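Local coordinates for terminal oxygenase component of carbazole 1,9a-dioxygenase (Sphingomonas, PDB 3GKQ), which probably catalyses, as the terminal Rieske non-haem iron oxygenase, the dioxygenation of carbazole using electrons delivered by a ferredoxin, at residues L161-G165 and F314-F318; L51-V56 and F137-G141; R36-E40 and G165-V169. All blocks are in the same frame, centred on the assembly; numbering follows the deposited sequence.

Interaction 1: L161-G165 and F314-F318; sequences LAVHG and FEAEF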
loop_
_atom_site.group_PDB
_atom_site.type_symbol
_atom_site.label_atom_id
_atom_site.label_comp_id
_atom_site.label_asym_id
_atom_site.label_seq_id
_atom_site.Cartn_x
_atom_site.Cartn_y
_atom_site.Cartn_z
ATOM N N LEU A 161 11.014 13.282 -42.673
ATOM C CA LEU A 161 10.242 12.305 -41.915
ATOM C C LEU A 161 9.129 12.966 -41.103
ATOM O O LEU A 161 9.393 13.696 -40.146
ATOM C CB LEU A 161 11.177 11.524 -40.980
ATOM C CG LEU A 161 10.891 10.065 -40.584
ATOM C CD1 LEU A 161 10.814 9.968 -39.072
ATOM C CD2 LEU A 161 9.615 9.552 -41.227
ATOM N N ALA A 162 7.885 12.721 -41.497
ATOM C CA ALA A 162 6.738 13.270 -40.781
ATOM C C ALA A 162 6.489 12.311 -39.622
ATOM O O ALA A 162 6.421 11.100 -39.828
ATOM C CB ALA A 162 5.522 13.323 -41.688
ATOM N N VAL A 163 6.350 12.850 -38.414
ATOM C CA VAL A 163 6.152 12.020 -37.233
ATOM C C VAL A 163 4.959 12.402 -36.366
ATOM O O VAL A 163 4.691 13.582 -36.142
ATOM C CB VAL A 163 7.423 12.039 -36.347
ATOM C CG1 VAL A 163 7.208 11.201 -35.091
ATOM C CG2 VAL A 163 8.607 11.512 -37.134
ATOM N N HIS A 164 4.251 11.383 -35.887
ATOM C CA HIS A 164 3.098 11.551 -35.007
ATOM C C HIS A 164 3.147 10.406 -34.002
ATOM O O HIS A 164 3.729 9.360 -34.283
ATOM C CB HIS A 164 1.790 11.483 -35.801
ATOM C CG HIS A 164 1.641 12.580 -36.805
ATOM N ND1 HIS A 164 1.547 13.908 -36.444
ATOM C CD2 HIS A 164 1.605 12.552 -38.156
ATOM C CE1 HIS A 164 1.459 14.650 -37.534
ATOM N NE2 HIS A 164 1.492 13.854 -38.585
ATOM N N GLY A 165 2.546 10.597 -32.835
ATOM C CA GLY A 165 2.570 9.539 -31.844
ATOM C C GLY A 165 1.671 9.762 -30.650
ATOM O O GLY A 165 0.905 10.724 -30.601
ATOM N N PHE A 314 -0.939 12.021 -44.131
ATOM C CA PHE A 314 -0.453 11.053 -43.153
ATOM C C PHE A 314 -1.044 11.364 -41.781
ATOM O O PHE A 314 -1.531 10.474 -41.084
ATOM C CB PHE A 314 1.076 11.091 -43.082
ATOM C CG PHE A 314 1.651 10.280 -41.952
ATOM C CD1 PHE A 314 1.246 8.962 -41.745
ATOM C CD2 PHE A 314 2.602 10.828 -41.097
ATOM C CE1 PHE A 314 1.776 8.207 -40.702
ATOM C CE2 PHE A 314 3.139 10.078 -40.050
ATOM C CZ PHE A 314 2.725 8.766 -39.855
ATOM N N GLU A 315 -1.000 12.635 -41.404
ATOM C CA GLU A 315 -1.530 13.076 -40.122
ATOM C C GLU A 315 -2.966 12.578 -39.969
ATOM O O GLU A 315 -3.356 12.096 -38.903
ATOM C CB GLU A 315 -1.479 14.605 -40.054
ATOM C CG GLU A 315 -1.776 15.223 -38.695
ATOM C CD GLU A 315 -3.216 15.045 -38.262
ATOM O OE1 GLU A 315 -4.119 15.163 -39.121
ATOM O OE2 GLU A 315 -3.449 14.804 -37.059
ATOM N N ALA A 316 -3.746 12.684 -41.043
ATOM C CA ALA A 316 -5.138 12.247 -41.025
ATOM C C ALA A 316 -5.245 10.729 -40.915
ATOM O O ALA A 316 -6.074 10.207 -40.169
ATOM C CB ALA A 316 -5.854 12.730 -42.286
ATOM N N GLU A 317 -4.405 10.023 -41.665
ATOM C CA GLU A 317 -4.410 8.567 -41.644
ATOM C C GLU A 317 -3.975 8.055 -40.270
ATOM O O GLU A 317 -4.493 7.048 -39.779
ATOM C CB GLU A 317 -3.477 8.028 -42.734
ATOM C CG GLU A 317 -3.450 6.516 -42.829
ATOM C CD GLU A 317 -2.646 6.016 -44.014
ATOM O OE1 GLU A 317 -1.460 6.392 -44.131
ATOM O OE2 GLU A 317 -3.202 5.242 -44.827
ATOM N N PHE A 318 -3.022 8.756 -39.657
ATOM C CA PHE A 318 -2.516 8.392 -38.334
ATOM C C PHE A 318 -3.671 8.374 -37.338
ATOM O O PHE A 318 -3.906 7.378 -36.652
ATOM C CB PHE A 318 -1.463 9.407 -37.871
ATOM C CG PHE A 318 -0.989 9.194 -36.454
ATOM C CD1 PHE A 318 -0.076 8.187 -36.152
ATOM C CD2 PHE A 318 -1.478 9.989 -35.419
ATOM C CE1 PHE A 318 0.347 7.974 -34.836
ATOM C CE2 PHE A 318 -1.062 9.783 -34.099
ATOM C CZ PHE A 318 -0.147 8.771 -33.810
#
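Helix 314-318 packs on strand 161-165 around His164, Phe314 and Phe318, with the two segments running the same way, their axes 26° apart and 9.2 Å at closest approach. The pairing is that of a helix resting on an antiparallel sheet, consistent with the Bet v 1-like, helix-grip architecture of the catalytic domain; strand 161-170 borders that sheet within the chain, next to strand 294-304. Backbones come closest at His164 and Glu315, whose CA atoms are 7.1 Å apart, and no hydrogen bond joins the segments. Aromatic side chains fill the gap instead. His164 enters between Phe314 and Phe318, one helical turn apart, and the three form an aromatic cluster. His164 CB sits squarely over a face of the Phe318 ring, 3.5 Å from the centroid and almost on the ring normal, a CH-pi contact. The imidazole then continues past Phe314, and His164 CD2 lies 3.5 Å from Phe314 CE2; the two rings are inclined at 44° with centroids 5.3 Å apart. With CG anti to the backbone N (chi1 174°), Phe318 carries its ring to the start of Gly165, Phe318 CZ lying 3.4 Å from Gly165 N. Phe314 also meets the strand at Ala162, a residue small enough to accommodate a large ring: Ala162 CB stands 3.9 Å from Phe314 CD2. Leu301 of strand 294-304 touches both phenylalanines and continues the apolar layer. At the outer side of the cluster, Glu315 lays its aliphatic part against the imidazole, bringing Glu315 CB within 3.4 Å of His164 NE2.

Interaction 2: L51-V56 and F137-G141; sequences LLGEKV and FLFVG
Leu51 and Val140 point in opposing senses, each set a little to one side of the other, and the closest methyls of the contact are theirs, Leu51 CD1 and Val140 CG2 at 3.5 Å. Leu51 places CG between its own backbone N and carbonyl carbon (chi1 75°), an unusual setting for leucine that turns both methyls across to the other strand. Its second branch crosses the side chain of Leu138 at a slant, with Leu51 CD2 4.1 Å from Leu138 CD1. Val56 meets Leu138 tip to tip, Val56 CG1 being 4.1 Å from Leu138 CD1. Val140 divides its methyls: CG2 goes to Leu51, while CG1, anti to the backbone N of Val140 (chi1 -179°), takes Leu52 and Glu54. Leu52 CD2 lies 4.1 Å from Val140 CG1. Glu54 points back against the valine, from a side roughly at right angles to Leu52, with Glu54 OE2 3.7 Å from Val140 CG1. The carboxylate is hydrogen-bonded to Tyr127 and Gln378 and salt-bridged to Arg29, and to Val140 it presents only van der Waals contact. Trimming Val140 to an alanine removes both methyls and would probably leave a gap between Leu51 and Leu52 and deprive the Glu54 carboxylate of its apolar neighbour. Branched aliphatic residues suit such a seam, since it is buried and no hydrogen bond crosses it. The type I' turn from Leu51 to Glu54 closes the hairpin of strands 47-51 and 54-61, in the Rieske region of the chain. Strand 135-140 belongs to a separate antiparallel sheet, between strands 31-35 and 129-132. Tyr33 and Val35 of strand 31-35 also touch Leu51, and Ala67 of strand 64-69 borders both Val56 and Leu138.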
loop_
_atom_site.group_PDB
_atom_site.type_symbol
_atom_site.label_atom_id
_atom_site.label_comp_id
_atom_site.label_asym_id
_atom_site.label_seq_id
_atom_site.Cartn_x
_atom_site.Cartn_y
_atom_site.Cartn_z
ATOM N N LEU A 51 10.560 11.889 -14.794
ATOM C CA LEU A 51 11.315 10.912 -15.564
ATOM C C LEU A 51 12.549 10.542 -14.759
ATOM O O LEU A 51 13.174 11.400 -14.127
ATOM C CB LEU A 51 11.725 11.463 -16.936
ATOM C CG LEU A 51 12.865 12.478 -17.011
ATOM C CD1 LEU A 51 13.300 12.641 -18.462
ATOM C CD2 LEU A 51 12.419 13.803 -16.424
ATOM N N LEU A 52 12.890 9.258 -14.775
ATOM C CA LEU A 52 14.043 8.763 -14.031
ATOM C C LEU A 52 13.985 9.147 -12.555
ATOM O O LEU A 52 15.014 9.387 -11.921
ATOM C CB LEU A 52 15.346 9.262 -14.666
ATOM C CG LEU A 52 15.766 8.511 -15.935
ATOM C CD1 LEU A 52 14.852 8.890 -17.099
ATOM C CD2 LEU A 52 17.206 8.848 -16.273
ATOM N N GLY A 53 12.768 9.201 -12.016
ATOM C CA GLY A 53 12.575 9.536 -10.615
ATOM C C GLY A 53 12.676 11.013 -10.264
ATOM O O GLY A 53 12.504 11.383 -9.105
ATOM N N GLU A 54 12.951 11.858 -11.251
ATOM C CA GLU A 54 13.084 13.291 -11.010
ATOM C C GLU A 54 11.838 14.067 -11.441
ATOM O O GLU A 54 11.312 13.861 -12.533
ATOM C CB GLU A 54 14.328 13.816 -11.740
ATOM C CG GLU A 54 15.641 13.274 -11.150
ATOM C CD GLU A 54 16.887 13.708 -11.923
ATOM O OE1 GLU A 54 16.878 14.793 -12.538
ATOM O OE2 GLU A 54 17.890 12.965 -11.897
ATOM N N LYS A 55 11.365 14.953 -10.570
ATOM C CA LYS A 55 10.182 15.757 -10.867
ATOM C C LYS A 55 10.589 17.060 -11.545
ATOM O O LYS A 55 11.350 17.857 -10.994
ATOM C CB LYS A 55 9.400 16.027 -9.581
ATOM C CG LYS A 55 8.810 14.756 -8.970
ATOM C CD LYS A 55 8.180 15.005 -7.606
ATOM C CE LYS A 55 6.932 15.866 -7.705
ATOM N NZ LYS A 55 6.330 16.118 -6.361
ATOM N N VAL A 56 10.070 17.268 -12.748
ATOM C CA VAL A 56 10.398 18.443 -13.544
ATOM C C VAL A 56 9.158 19.250 -13.928
ATOM O O VAL A 56 8.071 18.694 -14.075
ATOM C CB VAL A 56 11.144 18.007 -14.832
ATOM C CG1 VAL A 56 11.577 19.220 -15.641
ATOM C CG2 VAL A 56 12.354 17.142 -14.458
ATOM N N PHE A 137 12.291 16.736 -25.719
ATOM C CA PHE A 137 13.306 15.895 -25.090
ATOM C C PHE A 137 14.024 16.653 -23.979
ATOM O O PHE A 137 14.309 17.847 -24.112
ATOM C CB PHE A 137 14.367 15.453 -26.101
ATOM C CG PHE A 137 13.863 14.521 -27.160
ATOM C CD1 PHE A 137 13.141 15.003 -28.249
ATOM C CD2 PHE A 137 14.143 13.160 -27.088
ATOM C CE1 PHE A 137 12.709 14.142 -29.256
ATOM C CE2 PHE A 137 13.714 12.288 -28.087
ATOM C CZ PHE A 137 12.995 12.781 -29.175
ATOM N N LEU A 138 14.321 15.954 -22.888
ATOM C CA LEU A 138 15.047 16.550 -21.777
ATOM C C LEU A 138 16.338 15.768 -21.583
ATOM O O LEU A 138 16.362 14.549 -21.769
ATOM C CB LEU A 138 14.240 16.472 -20.483
ATOM C CG LEU A 138 12.864 17.128 -20.402
ATOM C CD1 LEU A 138 12.345 16.998 -18.973
ATOM C CD2 LEU A 138 12.951 18.592 -20.815
ATOM N N PHE A 139 17.414 16.460 -21.228
ATOM C CA PHE A 139 18.671 15.775 -20.965
ATOM C C PHE A 139 18.767 15.628 -19.448
ATOM O O PHE A 139 18.701 16.617 -18.718
ATOM C CB PHE A 139 19.868 16.581 -21.473
ATOM C CG PHE A 139 21.181 15.855 -21.340
ATOM C CD1 PHE A 139 21.520 14.837 -22.224
ATOM C CD2 PHE A 139 22.063 16.168 -20.307
ATOM C CE1 PHE A 139 22.717 14.135 -22.087
ATOM C CE2 PHE A 139 23.266 15.472 -20.160
ATOM C CZ PHE A 139 23.592 14.452 -21.054
ATOM N N VAL A 140 18.898 14.393 -18.977
ATOM C CA VAL A 140 19.002 14.135 -17.549
ATOM C C VAL A 140 20.425 13.688 -17.262
ATOM O O VAL A 140 20.820 12.581 -17.624
ATOM C CB VAL A 140 18.034 13.024 -17.102
ATOM C CG1 VAL A 140 18.162 12.795 -15.596
ATOM C CG2 VAL A 140 16.604 13.404 -17.467
ATOM N N GLY A 141 21.195 14.557 -16.618
ATOM C CA GLY A 141 22.574 14.224 -16.313
ATOM C C GLY A 141 23.333 15.416 -15.767
ATOM O O GLY A 141 22.757 16.488 -15.570
#

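Interaction 3: R36-E40 and G165-V169; sequences RLSAE and GQHRV
His167 points its NE2 at the carboxylate of Glu40, donating a nearly straight hydrogen bond of 2.8 Å from His167 NE2 to Glu40 OE1, although the modelled position of OE1 is less sure than the rest. The oxygen lies in the plane of the imidazole, at its edge, while the carboxylate itself is twisted from that plane by 43°. With CG set between the backbone N and the carbonyl carbon (chi1 55°), the histidine stands up from its strand and faces the loop. Glu40, its outer chain straight, reaches out to the imidazole. The same OE1, if rightly placed, also accepts a hydrogen bond from the backbone N-H of Leu37, and would join the residue just before the 3-10 segment to the strand. This His-carboxylate hydrogen bond links the loop after strand 31-35, in the Rieske region, to strand 161-170 of the catalytic domain's sheet. Leu37 supplies the apolar part. Its side chain runs alongside the imidazole with Leu37 CG 3.9 Å from His167 CD2, and Leu37 CD1 lies 3.8 Å from the carbonyl oxygen of Gly165. Arg36 starts away from the strand, yet bends at two torsions to bring its guanidinium beside the histidine, the two planes 21° apart. Arg36 NE, buried here without any polar partner, stays 4.0 Å from His167 NE2.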
loop_
_atom_site.group_PDB
_atom_site.type_symbol
_atom_site.label_atom_id
_atom_site.label_comp_id
_atom_site.label_asym_id
_atom_site.label_seq_id
_atom_site.Cartn_x
_atom_site.Cartn_y
_atom_site.Cartn_z
ATOM N N ARG A 36 7.086 14.496 -23.420
ATOM C CA ARG A 36 5.743 14.944 -23.755
ATOM C C ARG A 36 5.667 15.361 -25.227
ATOM O O ARG A 36 6.692 15.617 -25.867
ATOM C CB ARG A 36 5.388 16.136 -22.850
ATOM C CG ARG A 36 3.940 16.217 -22.396
ATOM C CD ARG A 36 3.751 15.802 -20.940
ATOM N NE ARG A 36 3.910 14.367 -20.754
ATOM C CZ ARG A 36 3.716 13.730 -19.604
ATOM N NH1 ARG A 36 3.348 14.396 -18.516
ATOM N NH2 ARG A 36 3.894 12.418 -19.541
ATOM N N LEU A 37 4.454 15.406 -25.768
ATOM C CA LEU A 37 4.258 15.832 -27.148
ATOM C C LEU A 37 4.275 17.359 -27.126
ATOM O O LEU A 37 3.789 17.966 -26.173
ATOM C CB LEU A 37 2.907 15.333 -27.676
ATOM C CG LEU A 37 2.677 13.820 -27.624
ATOM C CD1 LEU A 37 1.262 13.493 -28.071
ATOM C CD2 LEU A 37 3.694 13.121 -28.508
ATOM N N SER A 38 4.835 17.976 -28.163
ATOM C CA SER A 38 4.908 19.435 -28.232
ATOM C C SER A 38 3.580 20.118 -27.917
ATOM O O SER A 38 3.542 21.112 -27.192
ATOM C CB SER A 38 5.381 19.884 -29.619
ATOM O OG SER A 38 6.743 19.564 -29.829
ATOM N N ALA A 39 2.496 19.577 -28.461
ATOM C CA ALA A 39 1.166 20.139 -28.256
ATOM C C ALA A 39 0.729 20.165 -26.793
ATOM O O ALA A 39 -0.128 20.964 -26.416
ATOM C CB ALA A 39 0.140 19.362 -29.088
ATOM N N GLU A 40 1.312 19.295 -25.971
ATOM C CA GLU A 40 0.951 19.231 -24.557
ATOM C C GLU A 40 1.676 20.283 -23.728
ATOM O O GLU A 40 1.342 20.506 -22.566
ATOM C CB GLU A 40 1.266 17.843 -23.997
ATOM C CG GLU A 40 0.505 16.716 -24.666
ATOM C CD GLU A 40 0.916 15.354 -24.140
ATOM O OE1 GLU A 40 2.106 15.001 -24.274
ATOM O OE2 GLU A 40 0.052 14.636 -23.592
ATOM N N GLY A 165 2.546 10.597 -32.835
ATOM C CA GLY A 165 2.570 9.539 -31.844
ATOM C C GLY A 165 1.671 9.762 -30.650
ATOM O O GLY A 165 0.905 10.724 -30.601
ATOM N N GLN A 166 1.766 8.850 -29.688
ATOM C CA GLN A 166 0.982 8.910 -28.463
ATOM C C GLN A 166 1.776 8.225 -27.354
ATOM O O GLN A 166 2.711 7.467 -27.625
ATOM C CB GLN A 166 -0.360 8.187 -28.640
ATOM C CG GLN A 166 -0.232 6.711 -29.026
ATOM C CD GLN A 166 -1.562 5.961 -28.964
ATOM O OE1 GLN A 166 -2.627 6.544 -29.151
ATOM N NE2 GLN A 166 -1.496 4.656 -28.717
ATOM N N HIS A 167 1.409 8.494 -26.107
ATOM C CA HIS A 167 2.087 7.865 -24.984
ATOM C C HIS A 167 1.097 7.462 -23.901
ATOM O O HIS A 167 -0.021 7.975 -23.844
ATOM C CB HIS A 167 3.177 8.789 -24.415
ATOM C CG HIS A 167 2.690 10.148 -24.020
ATOM N ND1 HIS A 167 1.883 10.367 -22.922
ATOM C CD2 HIS A 167 2.923 11.368 -24.563
ATOM C CE1 HIS A 167 1.642 11.661 -22.805
ATOM N NE2 HIS A 167 2.262 12.290 -23.788
ATOM N N ARG A 168 1.512 6.519 -23.062
ATOM C CA ARG A 168 0.681 6.029 -21.968
ATOM C C ARG A 168 1.620 5.558 -20.868
ATOM O O ARG A 168 2.757 5.168 -21.142
ATOM C CB ARG A 168 -0.183 4.847 -22.430
ATOM C CG ARG A 168 0.582 3.528 -22.541
ATOM C CD ARG A 168 -0.275 2.393 -23.116
ATOM N NE ARG A 168 -0.311 2.412 -24.579
ATOM C CZ ARG A 168 -0.947 1.514 -25.331
ATOM N NH1 ARG A 168 -1.612 0.512 -24.763
ATOM N NH2 ARG A 168 -0.906 1.611 -26.655
ATOM N N VAL A 169 1.156 5.595 -19.627
ATOM C CA VAL A 169 1.985 5.136 -18.530
ATOM C C VAL A 169 1.723 3.645 -18.380
ATOM O O VAL A 169 0.576 3.205 -18.402
ATOM C CB VAL A 169 1.642 5.870 -17.220
ATOM C CG1 VAL A 169 1.873 7.367 -17.389
ATOM C CG2 VAL A 169 0.204 5.610 -16.848
#

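Strand 161-170 carries both interaction 1 and interaction 3, which share Gly165: its first half receives helix 308-328, its second half the loop after strand 31-35. Interaction 2 touches neither, its nearest atoms being about 8 Å from interaction 1 and 6 Å from interaction 3, but its strand 135-140 is the one preceding strand 161-170 in the chain. It is the buried member, made of aliphatic methyls where two sheets meet. Interaction 1 is partly buried and aromatic, within the catalytic domain. Interaction 3 lies at the surface, and alone of the three has a hydrogen bond between its segments. Histidine serves differently in interactions 1 and 3: as a ring among phenylalanines in the first, as a donor to a carboxylate in the other.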